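Local coordinates for beta-L-arabinobiosidase (PDB 5MQR), which probably hydrolyses glycosidic bonds in plant pectin, pairing a sialidase-like propeller with a separate glycoside hydrolase domain, at residues Gly85-Ala93 with Thr105-Trp116. Residues are numbered along the deposited sequence; the frame is centred on the assembly and turned at random.
Sequences GQFYYQYLA and TFLMTSKDGYQW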
ATOM      1  N   GLY A  85     -19.616 -14.690  18.370  1.00 31.28           N
ATOM      2  CA  GLY A  85     -18.368 -14.108  18.816  1.00 30.80           C
ATOM      3  C   GLY A  85     -17.232 -15.091  19.039  1.00 30.72           C
ATOM      4  O   GLY A  85     -16.239 -14.718  19.641  1.00 32.02           O
ATOM      5  N   GLN A  86     -17.332 -16.328  18.554  1.00 30.40           N
ATOM      6  CA  GLN A  86     -16.284 -17.337  18.804  1.00 30.17           C
ATOM      7  C   GLN A  86     -15.932 -18.140  17.567  1.00 28.65           C
ATOM      8  O   GLN A  86     -16.821 -18.467  16.784  1.00 28.35           O
ATOM      9  CB  GLN A  86     -16.709 -18.328  19.905  1.00 31.45           C
ATOM     10  CG  GLN A  86     -16.721 -17.694  21.285  1.00 32.86           C
ATOM     11  CD  GLN A  86     -17.212 -18.602  22.397  1.00 34.13           C
ATOM     12  OE1 GLN A  86     -17.877 -18.134  23.306  1.00 36.52           O
ATOM     13  NE2 GLN A  86     -16.882 -19.888  22.342  1.00 34.41           N
ATOM     14  N   PHE A  87     -14.647 -18.500  17.446  1.00 27.02           N
ATOM     15  CA  PHE A  87     -14.196 -19.462  16.461  1.00 25.93           C
ATOM     16  C   PHE A  87     -14.568 -20.862  16.917  1.00 26.03           C
ATOM     17  O   PHE A  87     -14.484 -21.164  18.102  1.00 26.36           O
ATOM     18  CB  PHE A  87     -12.692 -19.427  16.281  1.00 25.47           C
ATOM     19  CG  PHE A  87     -12.167 -18.148  15.704  1.00 25.27           C
ATOM     20  CD1 PHE A  87     -11.760 -17.105  16.536  1.00 25.31           C
ATOM     21  CD2 PHE A  87     -12.032 -18.005  14.332  1.00 25.03           C
ATOM     22  CE1 PHE A  87     -11.242 -15.937  16.005  1.00 24.95           C
ATOM     23  CE2 PHE A  87     -11.519 -16.849  13.788  1.00 24.61           C
ATOM     24  CZ  PHE A  87     -11.127 -15.813  14.617  1.00 24.98           C
ATOM     25  N   TYR A  88     -14.973 -21.702  15.965  1.00 25.26           N
ATOM     26  CA  TYR A  88     -15.154 -23.122  16.164  1.00 24.91           C
ATOM     27  C   TYR A  88     -14.258 -23.840  15.159  1.00 24.57           C
ATOM     28  O   TYR A  88     -14.315 -23.575  13.938  1.00 23.49           O
ATOM     29  CB  TYR A  88     -16.621 -23.497  15.986  1.00 25.53           C
ATOM     30  CG  TYR A  88     -17.466 -22.966  17.116  1.00 25.84           C
ATOM     31  CD1 TYR A  88     -17.945 -21.677  17.090  1.00 25.78           C
ATOM     32  CD2 TYR A  88     -17.736 -23.738  18.232  1.00 26.48           C
ATOM     33  CE1 TYR A  88     -18.683 -21.172  18.146  1.00 26.45           C
ATOM     34  CE2 TYR A  88     -18.481 -23.242  19.296  1.00 26.94           C
ATOM     35  CZ  TYR A  88     -18.950 -21.950  19.247  1.00 26.85           C
ATOM     36  OH  TYR A  88     -19.700 -21.421  20.277  1.00 27.82           O
ATOM     37  N   TYR A  89     -13.441 -24.755  15.696  1.00 24.38           N
ATOM     38  CA  TYR A  89     -12.351 -25.428  14.996  1.00 23.54           C
ATOM     39  C   TYR A  89     -12.596 -26.920  15.197  1.00 24.30           C
ATOM     40  O   TYR A  89     -12.589 -27.417  16.331  1.00 24.23           O
ATOM     41  CB  TYR A  89     -11.027 -24.988  15.609  1.00 23.03           C
ATOM     42  CG  TYR A  89      -9.769 -25.414  14.881  1.00 22.59           C
ATOM     43  CD1 TYR A  89      -9.357 -26.736  14.877  1.00 22.82           C
ATOM     44  CD2 TYR A  89      -8.958 -24.478  14.238  1.00 22.05           C
ATOM     45  CE1 TYR A  89      -8.207 -27.127  14.232  1.00 22.40           C
ATOM     46  CE2 TYR A  89      -7.784 -24.854  13.605  1.00 21.51           C
ATOM     47  CZ  TYR A  89      -7.418 -26.182  13.598  1.00 21.92           C
ATOM     48  OH  TYR A  89      -6.279 -26.599  12.952  1.00 21.34           O
ATOM     49  N   GLN A  90     -12.854 -27.619  14.095  1.00 24.52           N
ATOM     50  CA  GLN A  90     -13.155 -29.055  14.084  1.00 24.78           C
ATOM     51  C   GLN A  90     -11.969 -29.744  13.428  1.00 24.83           C
ATOM     52  O   GLN A  90     -11.406 -29.201  12.485  1.00 24.20           O
ATOM     53  CB  GLN A  90     -14.400 -29.311  13.248  1.00 25.10           C
ATOM     54  CG  GLN A  90     -15.016 -30.664  13.433  1.00 25.77           C
ATOM     55  CD  GLN A  90     -15.822 -31.164  12.227  1.00 26.08           C
ATOM     56  OE1 GLN A  90     -15.283 -31.305  11.134  1.00 26.19           O
ATOM     57  NE2 GLN A  90     -17.099 -31.476  12.441  1.00 26.23           N
ATOM     58  N   TYR A  91     -11.575 -30.913  13.927  1.00 24.97           N
ATOM     59  CA  TYR A  91     -10.566 -31.724  13.270  1.00 25.19           C
ATOM     60  C   TYR A  91     -10.785 -33.201  13.566  1.00 26.18           C
ATOM     61  O   TYR A  91     -11.498 -33.553  14.495  1.00 26.09           O
ATOM     62  CB  TYR A  91      -9.133 -31.263  13.627  1.00 25.02           C
ATOM     63  CG  TYR A  91      -8.629 -31.566  15.015  1.00 24.84           C
ATOM     64  CD1 TYR A  91      -8.840 -30.671  16.068  1.00 24.94           C
ATOM     65  CD2 TYR A  91      -7.919 -32.735  15.276  1.00 25.04           C
ATOM     66  CE1 TYR A  91      -8.360 -30.931  17.347  1.00 25.20           C
ATOM     67  CE2 TYR A  91      -7.443 -33.018  16.556  1.00 24.98           C
ATOM     68  CZ  TYR A  91      -7.678 -32.131  17.589  1.00 25.18           C
ATOM     69  OH  TYR A  91      -7.191 -32.407  18.838  1.00 24.86           O
ATOM     70  N   LEU A  92     -10.175 -34.059  12.760  1.00 26.95           N
ATOM     71  CA  LEU A  92     -10.296 -35.473  12.982  1.00 28.44           C
ATOM     72  C   LEU A  92      -8.996 -36.117  13.360  1.00 27.43           C
ATOM     73  O   LEU A  92      -7.935 -35.600  13.089  1.00 26.57           O
ATOM     74  CB  LEU A  92     -10.945 -36.183  11.815  1.00 30.43           C
ATOM     75  CG  LEU A  92     -10.273 -36.219  10.473  1.00 32.03           C
ATOM     76  CD1 LEU A  92      -9.358 -37.433  10.305  1.00 33.00           C
ATOM     77  CD2 LEU A  92     -11.412 -36.223   9.424  1.00 33.28           C
ATOM     78  N   ALA A  93      -9.114 -37.253  14.027  1.00 26.89           N
ATOM     79  CA  ALA A  93      -7.976 -37.863  14.656  1.00 26.71           C
ATOM     80  C   ALA A  93      -8.130 -39.367  14.738  1.00 26.76           C
ATOM     81  O   ALA A  93      -9.227 -39.890  14.932  1.00 26.67           O
ATOM     82  CB  ALA A  93      -7.766 -37.264  16.055  1.00 26.41           C
ATOM     83  N   THR A 105     -13.893 -37.199  15.795  1.00 26.20           N
ATOM     84  CA  THR A 105     -13.819 -35.786  15.457  1.00 25.64           C
ATOM     85  C   THR A 105     -13.841 -34.931  16.727  1.00 25.46           C
ATOM     86  O   THR A 105     -14.666 -35.150  17.605  1.00 25.94           O
ATOM     87  CB  THR A 105     -14.993 -35.422  14.528  1.00 25.71           C
ATOM     88  OG1 THR A 105     -14.889 -36.210  13.336  1.00 25.89           O
ATOM     89  CG2 THR A 105     -15.024 -33.890  14.172  1.00 25.02           C
ATOM     90  N   PHE A 106     -12.912 -33.981  16.794  1.00 24.90           N
ATOM     91  CA  PHE A 106     -12.720 -33.074  17.932  1.00 25.08           C
ATOM     92  C   PHE A 106     -13.259 -31.681  17.612  1.00 25.31           C
ATOM     93  O   PHE A 106     -13.295 -31.281  16.441  1.00 24.55           O
ATOM     94  CB  PHE A 106     -11.244 -32.910  18.251  1.00 24.35           C
ATOM     95  CG  PHE A 106     -10.627 -34.053  19.008  1.00 24.31           C
ATOM     96  CD1 PHE A 106     -10.973 -34.291  20.335  1.00 24.93           C
ATOM     97  CD2 PHE A 106      -9.626 -34.823  18.432  1.00 23.90           C
ATOM     98  CE1 PHE A 106     -10.353 -35.317  21.063  1.00 25.23           C
ATOM     99  CE2 PHE A 106      -9.000 -35.828  19.145  1.00 24.36           C
ATOM    100  CZ  PHE A 106      -9.360 -36.081  20.466  1.00 24.76           C
ATOM    101  N   LEU A 107     -13.664 -30.958  18.654  1.00 26.08           N
ATOM    102  CA  LEU A 107     -14.056 -29.546  18.556  1.00 26.87           C
ATOM    103  C   LEU A 107     -13.367 -28.692  19.623  1.00 27.91           C
ATOM    104  O   LEU A 107     -13.273 -29.103  20.798  1.00 28.95           O
ATOM    105  CB  LEU A 107     -15.558 -29.377  18.734  1.00 27.33           C
ATOM    106  CG  LEU A 107     -16.155 -27.984  18.534  1.00 27.15           C
ATOM    107  CD1 LEU A 107     -16.182 -27.631  17.047  1.00 26.74           C
ATOM    108  CD2 LEU A 107     -17.544 -27.916  19.131  1.00 27.76           C
HETATM  109  N   MSE A 108     -12.956 -27.493  19.217  1.00 28.36           N
HETATM  110  CA  MSE A 108     -12.347 -26.494  20.086  1.00 29.66           C
HETATM  111  C   MSE A 108     -12.897 -25.141  19.738  1.00 29.84           C
HETATM  112  O   MSE A 108     -13.226 -24.868  18.582  1.00 28.17           O
HETATM  113  CB  MSE A 108     -10.875 -26.317  19.735  1.00 30.66           C
HETATM  114  CG  MSE A 108     -10.029 -27.526  19.996  1.00 32.35           C
HETATM  115 SE   MSE A 108      -8.326 -27.277  19.064  1.00 32.76          SE
HETATM  116  CE  MSE A 108      -7.395 -26.340  20.518  1.00 31.82           C
ATOM    117  N   THR A 109     -12.907 -24.252  20.722  1.00 30.90           N
ATOM    118  CA  THR A 109     -13.448 -22.918  20.543  1.00 31.25           C
ATOM    119  C   THR A 109     -12.546 -21.826  21.153  1.00 30.61           C
ATOM    120  O   THR A 109     -11.720 -22.121  22.002  1.00 30.21           O
ATOM    121  CB  THR A 109     -14.911 -22.862  21.029  1.00 32.58           C
ATOM    122  OG1 THR A 109     -15.491 -21.630  20.584  1.00 34.72           O
ATOM    123  CG2 THR A 109     -15.030 -22.964  22.533  1.00 33.21           C
ATOM    124  N   SER A 110     -12.684 -20.589  20.657  1.00 30.20           N
ATOM    125  CA  SER A 110     -11.885 -19.430  21.103  1.00 30.60           C
ATOM    126  C   SER A 110     -12.647 -18.116  20.901  1.00 31.81           C
ATOM    127  O   SER A 110     -13.268 -17.920  19.864  1.00 31.30           O
ATOM    128  CB  SER A 110     -10.562 -19.402  20.328  1.00 29.49           C
ATOM    129  OG  SER A 110      -9.708 -18.336  20.713  1.00 28.63           O
ATOM    130  N   LYS A 111     -12.596 -17.219  21.882  1.00 34.65           N
ATOM    131  CA  LYS A 111     -13.110 -15.842  21.701  1.00 37.37           C
ATOM    132  C   LYS A 111     -12.237 -15.010  20.746  1.00 35.77           C
ATOM    133  O   LYS A 111     -12.767 -14.255  19.943  1.00 36.64           O
ATOM    134  CB  LYS A 111     -13.235 -15.112  23.035  1.00 41.08           C
ATOM    135  CG  LYS A 111     -14.278 -15.727  23.973  1.00 45.54           C
ATOM    136  CD  LYS A 111     -13.977 -15.500  25.468  1.00 49.12           C
ATOM    137  CE  LYS A 111     -13.999 -16.808  26.276  1.00 51.18           C
ATOM    138  NZ  LYS A 111     -14.147 -16.582  27.748  1.00 53.34           N
ATOM    139  N   ASP A 112     -10.915 -15.176  20.810  1.00 33.57           N
ATOM    140  CA  ASP A 112      -9.965 -14.284  20.111  1.00 31.62           C
ATOM    141  C   ASP A 112      -9.144 -14.924  18.983  1.00 29.80           C
ATOM    142  O   ASP A 112      -8.486 -14.212  18.232  1.00 29.56           O
ATOM    143  CB  ASP A 112      -9.029 -13.585  21.121  1.00 31.49           C
ATOM    144  CG  ASP A 112      -8.153 -14.572  21.941  1.00 32.20           C
ATOM    145  OD1 ASP A 112      -8.138 -15.802  21.709  1.00 31.12           O
ATOM    146  OD2 ASP A 112      -7.457 -14.099  22.846  1.00 33.25           O
ATOM    147  N   GLY A 113      -9.198 -16.242  18.847  1.00 28.56           N
ATOM    148  CA  GLY A 113      -8.356 -16.978  17.900  1.00 27.61           C
ATOM    149  C   GLY A 113      -6.971 -17.388  18.409  1.00 27.04           C
ATOM    150  O   GLY A 113      -6.272 -18.140  17.722  1.00 26.44           O
ATOM    151  N   TYR A 114      -6.576 -16.919  19.597  1.00 26.86           N
ATOM    152  CA  TYR A 114      -5.245 -17.189  20.183  1.00 27.51           C
ATOM    153  C   TYR A 114      -5.258 -18.191  21.346  1.00 28.73           C
ATOM    154  O   TYR A 114      -4.358 -19.030  21.465  1.00 28.95           O
ATOM    155  CB  TYR A 114      -4.598 -15.874  20.662  1.00 27.30           C
ATOM    156  CG  TYR A 114      -4.239 -14.945  19.530  1.00 26.42           C
ATOM    157  CD1 TYR A 114      -5.198 -14.116  18.956  1.00 26.12           C
ATOM    158  CD2 TYR A 114      -2.949 -14.934  18.992  1.00 25.84           C
ATOM    159  CE1 TYR A 114      -4.875 -13.286  17.887  1.00 25.69           C
ATOM    160  CE2 TYR A 114      -2.619 -14.099  17.937  1.00 25.08           C
ATOM    161  CZ  TYR A 114      -3.582 -13.281  17.387  1.00 25.11           C
ATOM    162  OH  TYR A 114      -3.246 -12.438  16.351  1.00 24.78           O
ATOM    163  N   GLN A 115      -6.269 -18.065  22.202  1.00 30.40           N
ATOM    164  CA  GLN A 115      -6.477 -18.908  23.395  1.00 30.70           C
ATOM    165  C   GLN A 115      -7.724 -19.761  23.160  1.00 29.25           C
ATOM    166  O   GLN A 115      -8.834 -19.242  22.992  1.00 28.39           O
ATOM    167  CB  GLN A 115      -6.693 -18.002  24.609  1.00 32.98           C
ATOM    168  CG  GLN A 115      -6.967 -18.716  25.922  1.00 35.66           C
ATOM    169  CD  GLN A 115      -7.443 -17.781  27.038  1.00 38.52           C
ATOM    170  OE1 GLN A 115      -8.066 -16.736  26.804  1.00 40.91           O
ATOM    171  NE2 GLN A 115      -7.174 -18.179  28.270  1.00 40.22           N
ATOM    172  N   TRP A 116      -7.536 -21.069  23.210  1.00 28.02           N
ATOM    173  CA  TRP A 116      -8.565 -22.029  22.857  1.00 27.89           C
ATOM    174  C   TRP A 116      -8.904 -22.968  24.031  1.00 28.26           C
ATOM    175  O   TRP A 116      -8.057 -23.273  24.866  1.00 28.49           O
ATOM    176  CB  TRP A 116      -8.076 -22.883  21.684  1.00 27.23           C
ATOM    177  CG  TRP A 116      -7.843 -22.105  20.450  1.00 26.27           C
ATOM    178  CD1 TRP A 116      -6.778 -21.300  20.173  1.00 25.74           C
ATOM    179  CD2 TRP A 116      -8.704 -22.045  19.316  1.00 26.05           C
ATOM    180  NE1 TRP A 116      -6.930 -20.732  18.930  1.00 25.55           N
ATOM    181  CE2 TRP A 116      -8.102 -21.175  18.380  1.00 25.57           C
ATOM    182  CE3 TRP A 116      -9.929 -22.633  19.002  1.00 26.06           C
ATOM    183  CZ2 TRP A 116      -8.688 -20.874  17.157  1.00 25.36           C
ATOM    184  CZ3 TRP A 116     -10.499 -22.359  17.784  1.00 26.03           C
ATOM    185  CH2 TRP A 116      -9.884 -21.483  16.870  1.00 25.78           C
TER
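The second and third strands of a four-stranded propeller blade, 86-93 and 105-110, form an antiparallel hairpin in which F87, Y89 and Y91 pair with S110, M108 and F106. Each pair shares two backbone hydrogen bonds, the straightest running from F106 N to Y91 O at 2.7 Å. These six side chains share one face of the sheet. Y91 takes the crowded chi1 of 73°, with CG between its backbone N and carbonyl carbon, which swings the ring back over its neighbour strand: F106 CB lies over one ring face, 3.8 Å from the Y91 centroid, while the selenium of M108, a selenomethionine, meets the ring edge 4.0 Å from Y91 CE1. An alanine at Y91 would remove the aromatic surface and is likely to leave F106 CB and the M108 selenium facing a gap beside V57 and P119. Further along, the edge of Y89 points at the face of W116, their planes at 78°. On the other face, T109 OG1 donates to F87 O at 2.7 Å and accepts from Q86 NE2 at 2.8 Å. F87 O thus takes two donors, T109 OG1 and S110 N, from opposite sides of its plane. Past the strand end, S110 OG accepts from G113 N at 2.9 Å and donates to Q115 O at 2.6 Å, while D112 OD1 receives Y114 N and Q115 N. F87 CE1 approaches G113 N at 3.5 Å, joining this turn to the second strand. The S110-x-D112-G113-x-x-W116 turn is consistent with a one-residue-shorter Asp-box, found between the third and fourth strands of sialidase-type propeller blades.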